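Side-chain contact in 2-phospho-L-lactate guanylyltransferase (Methanosarcina mazei, PDB 2I5E), which probably catalyses the condensation of (2S)-2-phospholactate with GTP to (2S)-lactyl-2-diphospho-5'-guanosine, a step in the biosynthesis of coenzyme F420: residues A[6-11]-A[41-46]. Residues are numbered along the deposited sequence; the frame is centred on the assembly and turned at random.
Sequences AVIPYK and SSLKGA
Leu43, near the end of helix 25-45, meets Ile8 and Ala6 of strand 5-9, the first strand of a GT-A-like nucleotidyltransferase fold. The helix and strand 50-55 follow strand 5-9 in sequence, and strand 50-55 lies beside it in parallel, which makes the unit a beta-alpha-beta crossover; this contact joins its first strand to the end of its helix. The interaction is purely apolar and rests on one methyl branch, CD1 of Leu43. That carbon lies 3.7 Å from Ile8 CD1 and 3.9 Å from Ile8 CG1, so it meets both carbons of the isoleucine's longer branch. The two side chains point in opposite senses and overlap at their ends: the terminal methyls make the closest touch, and Leu43 CD1 also reaches back to Ile8 CG1.

The torsions account for this placement. In Ile8, CG1 lies beside the backbone N and opposite the carbonyl carbon (chi1 -58°), while chi2 of 155° extends CD1 beyond it. In Leu43, chi2 of 165° sets CD1 anti to CA, carrying this methyl away from the helix backbone toward the strand. The nearest CA pair, Ala6 CA and Leu43 CA, is 8.0 Å apart, and the gap is spanned by side chains; all three touching residues are buried.

Val51 of the neighbouring strand 50-55 touches both Ile8 and Leu43 and so continues the apolar layer between helix and sheet. Separately, Ile106 brings a second helix, 103-109, against Leu43. Across the two segments, the same leucine methyl serves both strand residues, but Ala6, two residues before Ile8 on the same strand face, approaches less closely: its CB stands 4.4 Å from Leu43 CD1.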
loop_
_atom_site.group_PDB
_atom_site.type_symbol
_atom_site.label_atom_id
_atom_site.label_comp_id
_atom_site.label_asym_id
_atom_site.label_seq_id
_atom_site.Cartn_x
_atom_site.Cartn_y
_atom_site.Cartn_z
ATOM N N ALA A 6 -3.997 -0.440 24.153
ATOM C CA ALA A 6 -4.179 0.032 22.801
ATOM C C ALA A 6 -5.125 1.193 22.889
ATOM O O ALA A 6 -6.138 1.052 23.570
ATOM C CB ALA A 6 -4.709 -1.070 21.859
ATOM N N VAL A 7 -4.806 2.273 22.132
ATOM C CA VAL A 7 -5.547 3.540 22.036
ATOM C C VAL A 7 -5.868 3.870 20.556
ATOM O O VAL A 7 -5.047 3.600 19.622
ATOM C CB VAL A 7 -4.763 4.677 22.767
ATOM C CG1 VAL A 7 -3.491 5.125 22.054
ATOM C CG2 VAL A 7 -5.593 5.866 23.117
ATOM N N ILE A 8 -7.077 4.370 20.350
ATOM C CA ILE A 8 -7.610 4.772 19.052
ATOM C C ILE A 8 -8.049 6.215 19.208
ATOM O O ILE A 8 -8.956 6.482 19.902
ATOM C CB ILE A 8 -8.895 3.950 18.589
ATOM C CG1 ILE A 8 -8.653 2.415 18.499
ATOM C CG2 ILE A 8 -9.459 4.447 17.281
ATOM C CD1 ILE A 8 -9.941 1.654 18.660
ATOM N N PRO A 9 -7.314 7.151 18.628
ATOM C CA PRO A 9 -7.725 8.567 18.459
ATOM C C PRO A 9 -8.966 8.648 17.560
ATOM O O PRO A 9 -8.989 8.089 16.450
ATOM C CB PRO A 9 -6.485 9.204 17.780
ATOM C CG PRO A 9 -5.661 8.042 17.223
ATOM C CD PRO A 9 -5.987 6.830 18.060
ATOM N N TYR A 10 -10.034 9.260 18.024
ATOM C CA TYR A 10 -11.297 9.244 17.275
ATOM C C TYR A 10 -12.127 10.515 17.558
ATOM O O TYR A 10 -12.286 10.920 18.708
ATOM C CB TYR A 10 -12.125 8.020 17.669
ATOM C CG TYR A 10 -13.438 7.891 16.973
ATOM C CD1 TYR A 10 -13.497 7.652 15.568
ATOM C CD2 TYR A 10 -14.660 7.996 17.694
ATOM C CE1 TYR A 10 -14.679 7.534 14.908
ATOM C CE2 TYR A 10 -15.874 7.868 17.016
ATOM C CZ TYR A 10 -15.859 7.615 15.628
ATOM O OH TYR A 10 -17.003 7.492 14.939
ATOM N N LYS A 11 -12.690 11.124 16.521
ATOM C CA LYS A 11 -13.686 12.198 16.685
ATOM C C LYS A 11 -14.707 11.998 15.588
ATOM O O LYS A 11 -14.374 12.158 14.395
ATOM C CB LYS A 11 -12.991 13.595 16.632
ATOM C CG LYS A 11 -13.866 14.883 16.397
ATOM C CD LYS A 11 -12.999 16.178 16.724
ATOM C CE LYS A 11 -13.519 17.607 16.366
ATOM N NZ LYS A 11 -14.931 17.745 16.654
ATOM N N SER A 41 -13.119 -4.231 16.871
ATOM C CA SER A 41 -13.235 -5.694 16.704
ATOM C C SER A 41 -11.908 -6.382 16.302
ATOM O O SER A 41 -11.589 -7.515 16.765
ATOM C CB SER A 41 -14.315 -6.003 15.696
ATOM O OG SER A 41 -14.378 -7.435 15.597
ATOM N N SER A 42 -11.080 -5.732 15.461
ATOM C CA SER A 42 -9.775 -6.388 15.217
ATOM C C SER A 42 -8.850 -6.452 16.406
ATOM O O SER A 42 -8.089 -7.438 16.564
ATOM C CB SER A 42 -9.043 -5.844 14.020
ATOM O OG SER A 42 -9.725 -6.228 12.894
ATOM N N LEU A 43 -8.880 -5.420 17.233
ATOM C CA LEU A 43 -8.056 -5.386 18.430
ATOM C C LEU A 43 -8.515 -6.488 19.390
ATOM O O LEU A 43 -7.686 -7.139 20.028
ATOM C CB LEU A 43 -8.086 -4.003 19.120
ATOM C CG LEU A 43 -7.532 -2.878 18.244
ATOM C CD1 LEU A 43 -7.869 -1.426 18.752
ATOM C CD2 LEU A 43 -6.028 -3.039 18.014
ATOM N N LYS A 44 -9.834 -6.672 19.484
ATOM C CA LYS A 44 -10.332 -7.642 20.419
ATOM C C LYS A 44 -9.982 -9.017 19.821
ATOM O O LYS A 44 -9.395 -9.854 20.504
ATOM C CB LYS A 44 -11.827 -7.389 20.704
ATOM C CG LYS A 44 -12.071 -6.250 21.677
ATOM C CD LYS A 44 -11.303 -6.510 23.036
ATOM C CE LYS A 44 -12.039 -6.137 24.335
ATOM N NZ LYS A 44 -13.554 -5.813 24.215
ATOM N N GLY A 45 -10.160 -9.159 18.508
ATOM C CA GLY A 45 -9.873 -10.400 17.795
ATOM C C GLY A 45 -8.447 -10.805 17.983
ATOM O O GLY A 45 -8.103 -11.957 17.832
ATOM N N ALA A 46 -7.593 -9.860 18.350
ATOM C CA ALA A 46 -6.164 -10.171 18.564
ATOM C C ALA A 46 -5.877 -10.427 20.026
ATOM O O ALA A 46 -4.724 -10.564 20.389
ATOM C CB ALA A 46 -5.281 -9.053 18.039
#